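Long-range contacts in NADPH-ferredoxin reductase FprA (Mycobacterium tuberculosis, PDB 1LQT), which catalyses electron transfer between NADPH and ferredoxin through a bound FAD and may supply electrons to P450 systems: residues V53-H57 and D161-I165; F207-R213 and Q247-L252. All coordinates share one frame. Numbering follows the deposited sequence.

Contact 1 (V53-H57 and D161-I165); sequences VAPDH and DVARI. With FAD (flavin-adenine dinucleotide), chain H.
The guanidinium of Arg164 (chi1 to chi3 m, t, m) is held between two aspartates, one from each segment. Asp56 (chi1 p) forms a side-on salt bridge: Arg164 NE to Asp56 OD2 2.7 Å, Arg164 NH2 to Asp56 OD1 2.8 Å. Asp161 (chi1 m), one helical turn before Arg164, places OD1 2.9 Å from Arg164 NH1 and NH2. The His57 ring (chi1 m) lies over one guanidinium face, with CE1 3.2 Å from Arg164 NH2. Residues 161-165 lie on the helix after the glycine-rich turn of the Rossmann-type NADP-binding domain. Residues 54-57 form a type I turn (His57 N to Ala54 O 2.8 Å). The nearest CA pair is Ala54-Asp161, 6.4 Å. Pro55 CG meets Ile165 CD1 at 3.9 Å. A water bridges Ala54 N (2.9 Å), His57 ND1 (2.8 Å) and Asp161 OD2 (2.7 Å). His57 NE2 is hydrogen-bonded to Glu214 OE1. Val53 CG2 is 3.6 Å from FAD N5 and Asp161 OD2 3.7 Å from FAD C6. His57 and Asp161 also touch the NADP derivative.

Contact 2 (F207-R213 and Q247-L252); sequences FTTLELR and QNIKVL. With ODP (4-oxo-nicotinamide-adenine dinucleotide phosphate), chain I.
This is a helix-helix contact at the edge of the NADP-binding domain. Helix 209-214 lies in the connection from strand 193-197 to strand 221-224 of the parallel sheet. Helix 243-256 lies in the connection from strand 221-224 to strand 265-270. The short axes of 209-213 and 247-252 run nearly parallel, at 9° and 9.3 Å. Thr209 faces Asn248 (CA to CA 5.2 Å), and one turn on Arg213 faces Val251 (6.6 Å). Phe207 and Thr208 are extended and lead into the first helix, with Thr208 at the N-cap position.

Asn248 (chi1 m) reaches across with both ends of its amide. Its ND2 donates to the backbone O of Phe207 at 2.9 Å. Its OD1 accepts from Thr209 OG1 at 2.8 Å. Toward the C-terminal ends the contacts are mainly apolar. Leu212 CB touches Val251 CG1 at 3.9 Å, and Leu212 CD1 approaches Leu252 CD2 at 4.2 Å. Thr209 CG2 is 3.9 Å from Val251 CG2. The Arg213 side chain covers the rim, one guanidinium face over Val251, with CZ to CG2 at 3.6 Å.

Glu211 points elsewhere, to the ligand. Its OE2 accepts a hydrogen bond from N7N of ODP at 2.9 Å, and its OE1 accepts one from Thr208 OG1 at 2.6 Å. Thr208 OG1 is also hydrogen-bonded to Asn157. Asn248 thus ties the second helix to the start of the first by specific polar bonds, while the leucines and valine further along supply contacts without direction.

How the contacts relate
Contact 1 is buried beside the flavin, its centre about 12 Å from that of the chain; contact 2 lies about 21 Å out and is partly exposed at its rim. Their centres are 16 Å apart, and their nearest atoms come within about 5 Å without touching. Helix 157-167 connects them: it supplies Asp161 and Arg164 to contact 1, while its Asn157 and Leu160 touch Phe207 and Glu211 of contact 2. Glu214, the last residue of helix 209-214, is hydrogen-bonded to His57. Contact 1 is chiefly ionic and joins a loop to a helix. Contact 2 joins two helices by neutral hydrogen bonds and apolar side chains. Both touch the bound NADP derivative; contact 1 also touches FAD.

Contact 1 (V53-H57 and D161-I165)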
ATOM      1  N   VAL A  53      -2.537   5.643   0.165  1.00  8.59           N
ATOM      2  CA  VAL A  53      -3.353   6.487  -0.670  1.00  8.64           C
ATOM      3  C   VAL A  53      -2.716   7.868  -0.724  1.00  8.40           C
ATOM      4  O   VAL A  53      -2.338   8.446   0.302  1.00  8.45           O
ATOM      5  CB  VAL A  53      -4.808   6.549  -0.155  1.00  8.91           C
ATOM      6  CG1 VAL A  53      -5.614   7.510  -0.991  1.00  9.85           C
ATOM      7  CG2 VAL A  53      -5.456   5.172  -0.156  1.00  9.38           C
ATOM      8  N   ALA A  54      -2.586   8.409  -1.925  1.00  8.26           N
ATOM      9  CA  ALA A  54      -1.876   9.639  -2.121  1.00  8.27           C
ATOM     10  C   ALA A  54      -2.543  10.818  -1.423  1.00  8.61           C
ATOM     11  O   ALA A  54      -3.762  10.849  -1.279  1.00  8.68           O
ATOM     12  CB  ALA A  54      -1.768   9.911  -3.603  1.00  8.57           C
ATOM     13  N   PRO A  55      -1.746  11.807  -1.030  1.00  8.79           N
ATOM     14  CA  PRO A  55      -2.325  12.968  -0.325  1.00  9.07           C
ATOM     15  C   PRO A  55      -3.263  13.809  -1.199  1.00  9.40           C
ATOM     16  O   PRO A  55      -4.062  14.546  -0.674  1.00 10.14           O
ATOM     17  CB  PRO A  55      -1.089  13.724   0.160  1.00  9.74           C
ATOM     18  CG  PRO A  55      -0.026  13.335  -0.785  1.00  9.53           C
ATOM     19  CD  PRO A  55      -0.274  11.861  -1.076  1.00  8.97           C
ATOM     20  N   ASP A  56      -3.124  13.699  -2.521  1.00  9.96           N
ATOM     21  CA  ASP A  56      -4.059  14.338  -3.441  1.00 10.81           C
ATOM     22  C   ASP A  56      -5.216  13.430  -3.820  1.00 11.47           C
ATOM     23  O   ASP A  56      -5.977  13.740  -4.736  1.00 12.90           O
ATOM     24  CB  ASP A  56      -3.335  14.901  -4.667  1.00 10.83           C
ATOM     25  CG  ASP A  56      -2.692  13.843  -5.519  1.00 11.31           C
ATOM     26  OD1 ASP A  56      -2.450  12.717  -5.011  1.00 11.23           O
ATOM     27  OD2 ASP A  56      -2.380  14.105  -6.706  1.00 14.34           O
ATOM     28  N   HIS A  57      -5.402  12.330  -3.076  1.00 11.55           N
ATOM     29  CA  HIS A  57      -6.551  11.429  -3.250  1.00 11.89           C
ATOM     30  C   HIS A  57      -7.353  11.365  -1.919  1.00 12.06           C
ATOM     31  O   HIS A  57      -7.625  10.282  -1.386  1.00 12.23           O
ATOM     32  CB  HIS A  57      -6.109  10.002  -3.655  1.00 12.05           C
ATOM     33  CG  HIS A  57      -5.733   9.855  -5.101  1.00 12.19           C
ATOM     34  ND1 HIS A  57      -4.913   8.857  -5.554  1.00 12.83           N
ATOM     35  CD2 HIS A  57      -6.205  10.468  -6.212  1.00 15.65           C
ATOM     36  CE1 HIS A  57      -4.780   8.945  -6.864  1.00 13.48           C
ATOM     37  NE2 HIS A  57      -5.534   9.938  -7.288  1.00 14.48           N
ATOM     38  N   ASP A 161       0.942   7.715  -8.925  1.00  9.02           N
ATOM     39  CA  ASP A 161       0.987   8.499  -7.698  1.00  9.04           C
ATOM     40  C   ASP A 161       2.375   9.131  -7.534  1.00  9.04           C
ATOM     41  O   ASP A 161       2.503  10.314  -7.227  1.00  9.17           O
ATOM     42  CB  ASP A 161       0.706   7.639  -6.472  1.00  9.26           C
ATOM     43  CG  ASP A 161      -0.748   7.268  -6.254  1.00  9.21           C
ATOM     44  OD1 ASP A 161      -1.620   7.721  -6.996  1.00 10.17           O
ATOM     45  OD2 ASP A 161      -1.025   6.536  -5.276  1.00 10.22           O
ATOM     46  N   VAL A 162       3.430   8.335  -7.717  1.00  9.01           N
ATOM     47  CA  VAL A 162       4.777   8.849  -7.547  1.00  9.02           C
ATOM     48  C   VAL A 162       5.022  10.008  -8.494  1.00  9.20           C
ATOM     49  O   VAL A 162       5.531  11.059  -8.109  1.00  9.46           O
ATOM     50  CB  VAL A 162       5.794   7.743  -7.759  1.00  9.67           C
ATOM     51  CG1 VAL A 162       7.199   8.260  -7.830  1.00  9.74           C
ATOM     52  CG2 VAL A 162       5.687   6.677  -6.662  1.00 10.46           C
ATOM     53  N   ALA A 163       4.650   9.825  -9.752  1.00 10.13           N
ATOM     54  CA  ALA A 163       4.900  10.847 -10.753  1.00 10.59           C
ATOM     55  C   ALA A 163       4.103  12.121 -10.437  1.00 10.55           C
ATOM     56  O   ALA A 163       4.606  13.223 -10.575  1.00 10.78           O
ATOM     57  CB  ALA A 163       4.547  10.315 -12.104  1.00 11.35           C
ATOM     58  N   ARG A 164       2.856  11.960 -10.008  1.00 10.61           N
ATOM     59  CA  ARG A 164       2.042  13.121  -9.623  1.00 11.41           C
ATOM     60  C   ARG A 164       2.664  13.895  -8.492  1.00 11.13           C
ATOM     61  O   ARG A 164       2.701  15.118  -8.516  1.00 12.34           O
ATOM     62  CB  ARG A 164       0.643  12.744  -9.187  1.00 12.30           C
ATOM     63  CG  ARG A 164      -0.289  12.312 -10.256  1.00 12.99           C
ATOM     64  CD  ARG A 164      -1.815  12.503  -9.911  1.00 11.36           C
ATOM     65  NE  ARG A 164      -2.058  12.089  -8.538  1.00 11.01           N
ATOM     66  CZ  ARG A 164      -1.984  10.823  -8.123  1.00 10.44           C
ATOM     67  NH1 ARG A 164      -1.910   9.825  -8.979  1.00 11.41           N
ATOM     68  NH2 ARG A 164      -2.013  10.613  -6.821  1.00 10.19           N
ATOM     69  N   ILE A 165       3.092  13.199  -7.457  1.00 10.84           N
ATOM     70  CA  ILE A 165       3.658  13.921  -6.331  1.00 10.75           C
ATOM     71  C   ILE A 165       4.937  14.639  -6.711  1.00 10.43           C
ATOM     72  O   ILE A 165       5.181  15.763  -6.272  1.00 11.22           O
ATOM     73  CB  ILE A 165       3.811  12.978  -5.126  1.00 11.31           C
ATOM     74  CG1 ILE A 165       2.421  12.456  -4.670  1.00 12.75           C
ATOM     75  CG2 ILE A 165       4.580  13.641  -4.040  1.00 13.17           C
ATOM     76  CD1 ILE A 165       1.394  13.471  -4.386  1.00 13.79           C
TER
HETATM   77  PA  FAD H2457      -2.616  -2.543   4.638  1.00  8.02           P
HETATM   78  O1A FAD H2457      -1.207  -2.434   4.214  1.00  8.20           O
HETATM   79  O2A FAD H2457      -3.576  -1.460   4.311  1.00  7.84           O
HETATM   80  O5B FAD H2457      -2.660  -2.722   6.227  1.00  7.94           O
HETATM   81  C5B FAD H2457      -1.711  -3.576   6.878  1.00  7.87           C
HETATM   82  C4B FAD H2457      -1.619  -3.097   8.322  1.00  7.90           C
HETATM   83  O4B FAD H2457      -0.917  -4.100   9.051  1.00  8.01           O
HETATM   84  C3B FAD H2457      -0.841  -1.788   8.498  1.00  8.20           C
HETATM   85  O3B FAD H2457      -1.523  -0.867   9.319  1.00  8.05           O
HETATM   86  C2B FAD H2457       0.462  -2.254   9.093  1.00  8.02           C
HETATM   87  O2B FAD H2457       1.168  -1.298   9.849  1.00  7.90           O
HETATM   88  C1B FAD H2457       0.008  -3.467   9.914  1.00  7.97           C
HETATM   89  N9A FAD H2457       1.062  -4.421  10.230  1.00  8.30           N
HETATM   90  C8A FAD H2457       1.969  -4.948   9.351  1.00  8.30           C
HETATM   91  N7A FAD H2457       2.793  -5.805   9.940  1.00  9.15           N
HETATM   92  C5A FAD H2457       2.417  -5.800  11.269  0.50  8.27           C
HETATM   93  C6A FAD H2457       2.922  -6.489  12.375  1.00  9.63           C
HETATM   94  N6A FAD H2457       3.909  -7.369  12.312  1.00 10.73           N
HETATM   95  N1A FAD H2457       2.308  -6.266  13.570  1.00  9.12           N
HETATM   96  C2A FAD H2457       1.254  -5.408  13.635  1.00  8.79           C
HETATM   97  N3A FAD H2457       0.719  -4.722  12.617  1.00  8.93           N
HETATM   98  C4A FAD H2457       1.336  -4.953  11.454  0.50  8.33           C
HETATM   99  N1  FAD H2457      -6.868   1.571  -3.104  1.00 10.26           N
HETATM  100  C2  FAD H2457      -7.936   2.343  -3.452  1.00 10.74           C
HETATM  101  O2  FAD H2457      -9.066   1.893  -3.447  1.00 11.76           O
HETATM  102  N3  FAD H2457      -7.714   3.653  -3.843  1.00 11.52           N
HETATM  103  C4  FAD H2457      -6.492   4.260  -3.823  1.00 10.61           C
HETATM  104  O4  FAD H2457      -6.364   5.460  -4.152  1.00 12.30           O
HETATM  105  C4X FAD H2457      -5.407   3.476  -3.414  0.50  9.92           C
HETATM  106  N5  FAD H2457      -4.143   4.017  -3.342  1.00 10.25           N
HETATM  107  C5X FAD H2457      -3.084   3.227  -2.978  0.50  9.73           C
HETATM  108  C6  FAD H2457      -1.817   3.754  -2.933  1.00  9.61           C
HETATM  109  C7  FAD H2457      -0.706   2.981  -2.645  1.00  9.98           C
HETATM  110  C7M FAD H2457       0.660   3.606  -2.589  1.00 10.88           C
HETATM  111  C8  FAD H2457      -0.901   1.624  -2.359  1.00  9.28           C
HETATM  112  C8M FAD H2457       0.270   0.728  -2.063  1.00 10.11           C
HETATM  113  C9  FAD H2457      -2.183   1.077  -2.378  1.00  9.60           C
HETATM  114  C9A FAD H2457      -3.286   1.862  -2.685  1.00  9.46           C
HETATM  115  N10 FAD H2457      -4.578   1.329  -2.731  1.00  9.41           N
HETATM  116  C10 FAD H2457      -5.638   2.133  -3.070  1.00  9.50           C
HETATM  117  C1' FAD H2457      -4.856  -0.093  -2.375  1.00  9.49           C
HETATM  118  C2' FAD H2457      -5.118  -0.251  -0.878  1.00  9.15           C
HETATM  119  O2' FAD H2457      -4.128   0.464  -0.181  1.00  9.52           O
HETATM  120  C3' FAD H2457      -5.066  -1.744  -0.499  1.00  8.77           C
HETATM  121  O3' FAD H2457      -6.085  -2.473  -1.175  1.00  9.65           O
HETATM  122  C4' FAD H2457      -5.332  -2.053   0.975  1.00  8.31           C
HETATM  123  O4' FAD H2457      -4.815  -1.033   1.824  1.00  8.62           O
HETATM  124  C5' FAD H2457      -4.725  -3.404   1.355  1.00  8.25           C
HETATM  125  O5' FAD H2457      -5.216  -3.675   2.674  1.00  7.96           O
HETATM  126  P   FAD H2457      -4.507  -4.637   3.718  1.00  8.33           P
HETATM  127  O1P FAD H2457      -5.400  -4.602   4.898  1.00  8.04           O
HETATM  128  O2P FAD H2457      -4.161  -5.973   3.144  1.00  8.59           O
HETATM  129  O3P FAD H2457      -3.107  -3.971   4.051  1.00  7.88           O
HETATM  130  O   HOH W   1      -3.528   6.840  -4.225  1.00  9.89           O

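Contact 2 (F207-R213 and Q247-L252)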
ATOM      1  N   PHE A 207      -2.547   0.345 -14.913  1.00 10.47           N
ATOM      2  CA  PHE A 207      -3.246   1.579 -14.616  1.00 11.11           C
ATOM      3  C   PHE A 207      -4.726   1.408 -14.772  1.00 10.87           C
ATOM      4  O   PHE A 207      -5.202   0.617 -15.596  1.00 11.35           O
ATOM      5  CB  PHE A 207      -2.905   2.652 -15.680  1.00 11.51           C
ATOM      6  CG  PHE A 207      -1.433   2.950 -15.836  1.00 10.62           C
ATOM      7  CD1 PHE A 207      -0.617   3.211 -14.742  1.00 11.21           C
ATOM      8  CD2 PHE A 207      -0.869   3.044 -17.097  1.00 11.83           C
ATOM      9  CE1 PHE A 207       0.704   3.511 -14.921  1.00 11.48           C
ATOM     10  CE2 PHE A 207       0.454   3.322 -17.280  1.00 11.02           C
ATOM     11  CZ  PHE A 207       1.240   3.543 -16.196  1.00 11.50           C
ATOM     12  N   THR A 208      -5.467   2.236 -14.045  1.00 10.71           N
ATOM     13  CA  THR A 208      -6.902   2.338 -14.263  1.00 10.85           C
ATOM     14  C   THR A 208      -7.249   3.738 -14.785  1.00 10.52           C
ATOM     15  O   THR A 208      -6.446   4.653 -14.772  1.00 10.69           O
ATOM     16  CB  THR A 208      -7.728   1.883 -13.049  1.00 11.92           C
ATOM     17  OG1 THR A 208      -7.274   2.547 -11.870  1.00 11.26           O
ATOM     18  CG2 THR A 208      -7.533   0.382 -12.830  1.00 13.11           C
ATOM     19  N   THR A 209      -8.475   3.866 -15.286  1.00 11.43           N
ATOM     20  CA  THR A 209      -8.756   4.968 -16.189  1.00 11.82           C
ATOM     21  C   THR A 209      -8.863   6.333 -15.552  1.00 11.56           C
ATOM     22  O   THR A 209      -8.312   7.301 -16.054  1.00 11.32           O
ATOM     23  CB  THR A 209     -10.017   4.662 -16.982  1.00 12.14           C
ATOM     24  OG1 THR A 209      -9.980   3.319 -17.512  1.00 12.41           O
ATOM     25  CG2 THR A 209     -10.153   5.617 -18.163  1.00 13.62           C
ATOM     26  N   LEU A 210      -9.572   6.431 -14.429  1.00 12.15           N
ATOM     27  CA  LEU A 210      -9.702   7.714 -13.765  1.00 12.73           C
ATOM     28  C   LEU A 210      -8.346   8.289 -13.415  1.00 11.85           C
ATOM     29  O   LEU A 210      -8.075   9.477 -13.589  1.00 12.22           O
ATOM     30  CB  LEU A 210     -10.587   7.581 -12.536  1.00 13.87           C
ATOM     31  CG  LEU A 210     -10.686   8.849 -11.694  1.00 16.98           C
ATOM     32  CD1 LEU A 210     -11.354   9.973 -12.436  1.00 20.81           C
ATOM     33  CD2 LEU A 210     -11.455   8.520 -10.429  1.00 19.48           C
ATOM     34  N   GLU A 211      -7.459   7.420 -12.961  1.00 11.78           N
ATOM     35  CA  GLU A 211      -6.135   7.828 -12.568  1.00 11.89           C
ATOM     36  C   GLU A 211      -5.342   8.347 -13.766  1.00 11.12           C
ATOM     37  O   GLU A 211      -4.583   9.299 -13.653  1.00 12.10           O
ATOM     38  CB  GLU A 211      -5.457   6.669 -11.857  1.00 12.20           C
ATOM     39  CG  GLU A 211      -6.157   6.371 -10.519  1.00 14.97           C
ATOM     40  CD  GLU A 211      -7.583   5.749 -10.579  1.00 15.29           C
ATOM     41  OE1 GLU A 211      -7.959   5.057 -11.592  1.00 16.36           O
ATOM     42  OE2 GLU A 211      -8.381   5.959  -9.588  1.00 14.97           O
ATOM     43  N   LEU A 212      -5.506   7.724 -14.931  1.00 11.18           N
ATOM     44  CA  LEU A 212      -4.888   8.275 -16.134  1.00 11.17           C
ATOM     45  C   LEU A 212      -5.514   9.607 -16.527  1.00 11.72           C
ATOM     46  O   LEU A 212      -4.806  10.522 -16.930  1.00 11.96           O
ATOM     47  CB  LEU A 212      -5.010   7.291 -17.284  1.00 11.63           C
ATOM     48  CG  LEU A 212      -4.105   6.059 -17.238  1.00 11.54           C
ATOM     49  CD1 LEU A 212      -4.492   5.109 -18.355  1.00 12.48           C
ATOM     50  CD2 LEU A 212      -2.643   6.504 -17.343  1.00 12.52           C
ATOM     51  N   ARG A 213      -6.822   9.728 -16.403  1.00 12.42           N
ATOM     52  CA  ARG A 213      -7.512  10.970 -16.768  1.00 13.58           C
ATOM     53  C   ARG A 213      -7.087  12.143 -15.918  1.00 13.31           C
ATOM     54  O   ARG A 213      -6.974  13.266 -16.421  1.00 14.85           O
ATOM     55  CB  ARG A 213      -9.020  10.803 -16.682  1.00 14.42           C
ATOM     56  CG  ARG A 213      -9.655   9.949 -17.727  1.00 17.12           C
ATOM     57  CD  ARG A 213     -11.202  10.008 -17.665  1.00 22.24           C
ATOM     58  NE  ARG A 213     -11.825   8.980 -18.475  1.00 26.37           N
ATOM     59  CZ  ARG A 213     -12.027   9.074 -19.763  1.00 28.75           C
ATOM     60  NH1 ARG A 213     -11.649  10.169 -20.423  1.00 29.63           N
ATOM     61  NH2 ARG A 213     -12.606   8.059 -20.399  1.00 31.11           N
ATOM     62  N   GLN A 247     -10.877   1.777 -22.262  1.00 14.20           N
ATOM     63  CA  GLN A 247     -10.963   3.158 -21.826  1.00 13.69           C
ATOM     64  C   GLN A 247      -9.575   3.764 -21.660  1.00 12.79           C
ATOM     65  O   GLN A 247      -9.344   4.911 -22.012  1.00 13.16           O
ATOM     66  CB  GLN A 247     -11.809   3.305 -20.551  1.00 14.43           C
ATOM     67  CG  GLN A 247     -13.240   2.845 -20.711  1.00 17.13           C
ATOM     68  CD  GLN A 247     -13.963   3.569 -21.818  1.00 21.67           C
ATOM     69  OE1 GLN A 247     -13.890   4.793 -21.920  1.00 24.13           O
ATOM     70  NE2 GLN A 247     -14.685   2.816 -22.644  1.00 25.75           N
ATOM     71  N   ASN A 248      -8.654   2.997 -21.103  1.00 12.38           N
ATOM     72  CA  ASN A 248      -7.299   3.477 -20.920  1.00 11.69           C
ATOM     73  C   ASN A 248      -6.695   3.898 -22.260  1.00 11.32           C
ATOM     74  O   ASN A 248      -6.040   4.932 -22.334  1.00 11.75           O
ATOM     75  CB  ASN A 248      -6.404   2.395 -20.341  1.00 10.96           C
ATOM     76  CG  ASN A 248      -6.581   2.148 -18.872  1.00 10.95           C
ATOM     77  OD1 ASN A 248      -7.329   2.832 -18.174  1.00 11.20           O
ATOM     78  ND2 ASN A 248      -5.856   1.149 -18.393  1.00 11.14           N
ATOM     79  N   ILE A 249      -6.853   3.068 -23.286  1.00 12.11           N
ATOM     80  CA  ILE A 249      -6.203   3.362 -24.553  1.00 12.48           C
ATOM     81  C   ILE A 249      -6.816   4.624 -25.161  1.00 12.16           C
ATOM     82  O   ILE A 249      -6.103   5.423 -25.752  1.00 12.83           O
ATOM     83  CB  ILE A 249      -6.244   2.145 -25.489  1.00 12.74           C
ATOM     84  CG1 ILE A 249      -5.437   0.981 -24.918  1.00 15.01           C
ATOM     85  CG2 ILE A 249      -5.738   2.488 -26.890  1.00 13.83           C
ATOM     86  CD1 ILE A 249      -4.059   1.299 -24.420  1.00 16.67           C
ATOM     87  N   LYS A 250      -8.119   4.836 -24.990  1.00 12.90           N
ATOM     88  CA  LYS A 250      -8.728   6.076 -25.479  1.00 13.79           C
ATOM     89  C   LYS A 250      -8.066   7.286 -24.827  1.00 13.11           C
ATOM     90  O   LYS A 250      -7.760   8.282 -25.464  1.00 12.59           O
ATOM     91  CB  LYS A 250     -10.237   6.082 -25.196  1.00 15.97           C
ATOM     92  CG  LYS A 250     -11.049   5.123 -26.039  1.00 21.30           C
ATOM     93  CD  LYS A 250     -12.516   5.061 -25.578  1.00 27.97           C
ATOM     94  CE  LYS A 250     -13.327   3.965 -26.301  1.00 31.45           C
ATOM     95  NZ  LYS A 250     -14.769   3.951 -25.842  1.00 34.50           N
ATOM     96  N   VAL A 251      -7.828   7.186 -23.528  1.00 12.50           N
ATOM     97  CA  VAL A 251      -7.192   8.269 -22.791  1.00 12.37           C
ATOM     98  C   VAL A 251      -5.745   8.484 -23.252  1.00 11.50           C
ATOM     99  O   VAL A 251      -5.314   9.607 -23.486  1.00 11.70           O
ATOM    100  CB  VAL A 251      -7.278   8.017 -21.294  1.00 12.16           C
ATOM    101  CG1 VAL A 251      -6.445   9.015 -20.532  1.00 12.96           C
ATOM    102  CG2 VAL A 251      -8.741   8.054 -20.835  1.00 13.92           C
ATOM    103  N   LEU A 252      -5.008   7.395 -23.431  1.00 11.30           N
ATOM    104  CA  LEU A 252      -3.634   7.509 -23.885  1.00 11.02           C
ATOM    105  C   LEU A 252      -3.553   8.123 -25.288  1.00 11.19           C
ATOM    106  O   LEU A 252      -2.672   8.913 -25.554  1.00 11.78           O
ATOM    107  CB  LEU A 252      -2.925   6.154 -23.861  1.00 11.85           C
ATOM    108  CG  LEU A 252      -2.759   5.517 -22.483  1.00 12.53           C
ATOM    109  CD1 LEU A 252      -2.025   4.209 -22.662  1.00 15.29           C
ATOM    110  CD2 LEU A 252      -2.036   6.400 -21.469  1.00 14.52           C
TER
HETATM  111  O1X ODP I2458       4.625  -6.397 -16.842  1.00 13.02           O
HETATM  112  P2B ODP I2458       3.865  -6.262 -15.558  1.00 11.92           P
HETATM  113  O2X ODP I2458       2.366  -6.139 -15.736  1.00 12.96           O
HETATM  114  O3X ODP I2458       4.217  -7.335 -14.541  1.00 13.06           O
HETATM  115  O2B ODP I2458       4.389  -4.851 -14.980  1.00  9.41           O
HETATM  116  C2B ODP I2458       4.242  -4.479 -13.613  1.00  8.77           C
HETATM  117  C3B ODP I2458       3.177  -3.443 -13.339  1.00  8.73           C
HETATM  118  O3B ODP I2458       3.170  -2.463 -14.366  1.00  9.30           O
HETATM  119  C1B ODP I2458       5.471  -3.777 -13.164  1.00  8.50           C
HETATM  120  N9A ODP I2458       6.652  -4.578 -12.961  1.00  8.91           N
HETATM  121  C8A ODP I2458       6.820  -5.651 -12.121  1.00  9.52           C
HETATM  122  N7A ODP I2458       8.060  -6.104 -12.144  1.00  9.77           N
HETATM  123  C5A ODP I2458       8.746  -5.303 -13.026  1.00  9.40           C
HETATM  124  C4A ODP I2458       7.859  -4.356 -13.543  1.00  9.23           C
HETATM  125  N3A ODP I2458       8.184  -3.385 -14.432  1.00  9.18           N
HETATM  126  C2A ODP I2458       9.473  -3.407 -14.817  1.00  9.68           C
HETATM  127  N1A ODP I2458      10.409  -4.284 -14.358  1.00 10.04           N
HETATM  128  C6A ODP I2458      10.053  -5.245 -13.453  1.00  9.61           C
HETATM  129  N6A ODP I2458      11.027  -6.037 -12.985  1.00 11.14           N
HETATM  130  O4B ODP I2458       5.080  -3.197 -11.933  1.00  9.16           O
HETATM  131  C4B ODP I2458       3.708  -2.795 -12.059  1.00  9.32           C
HETATM  132  C5B ODP I2458       2.960  -3.212 -10.826  1.00  9.70           C
HETATM  133  O5B ODP I2458       1.671  -2.649 -10.896  1.00  9.24           O
HETATM  134  PA  ODP I2458       0.556  -3.120  -9.856  1.00  9.82           P
HETATM  135  O1A ODP I2458      -0.696  -2.461 -10.223  1.00 10.37           O
HETATM  136  O2A ODP I2458       0.551  -4.589  -9.709  1.00 11.09           O
HETATM  137  O3  ODP I2458       1.139  -2.577  -8.472  1.00  9.19           O
HETATM  138  PN  ODP I2458       1.135  -1.108  -7.771  1.00  9.28           P
HETATM  139  O1N ODP I2458       1.288  -0.036  -8.778  1.00  9.66           O
HETATM  140  O2N ODP I2458       2.114  -1.254  -6.673  1.00  9.92           O
HETATM  141  O5D ODP I2458      -0.332  -0.986  -7.208  1.00  9.11           O
HETATM  142  C5D ODP I2458      -0.760  -1.909  -6.173  1.00 10.34           C
HETATM  143  C4D ODP I2458      -2.273  -1.926  -6.143  1.00 10.89           C
HETATM  144  O4D ODP I2458      -2.809  -0.753  -5.542  1.00 12.08           O
HETATM  145  C1D ODP I2458      -3.756  -0.158  -6.432  1.00 12.43           C
HETATM  146  C2D ODP I2458      -3.395  -0.665  -7.764  1.00 11.64           C
HETATM  147  O2D ODP I2458      -4.325  -0.438  -8.761  1.00 12.42           O
HETATM  148  C3D ODP I2458      -2.889  -2.040  -7.532  1.00 10.89           C
HETATM  149  O3D ODP I2458      -3.994  -2.920  -7.518  1.00 13.72           O
HETATM  150  N1N ODP I2458      -3.907   1.236  -6.204  1.00 11.80           N
HETATM  151  C2N ODP I2458      -5.120   1.833  -6.618  1.00 12.02           C
HETATM  152  C3N ODP I2458      -5.147   3.177  -6.787  1.00 11.82           C
HETATM  153  C7N ODP I2458      -6.503   3.703  -7.278  1.00 13.09           C
HETATM  154  N7N ODP I2458      -6.569   4.995  -7.471  1.00 16.61           N
HETATM  155  O7N ODP I2458      -7.418   2.873  -7.472  1.00 12.96           O
HETATM  156  C4N ODP I2458      -4.036   4.016  -6.614  1.00 14.14           C
HETATM  157  O99 ODP I2458      -4.045   5.265  -6.836  1.00 16.56           O
HETATM  158  C5N ODP I2458      -2.783   3.364  -6.208  1.00 12.89           C
HETATM  159  C6N ODP I2458      -2.745   1.964  -6.029  1.00 12.45           C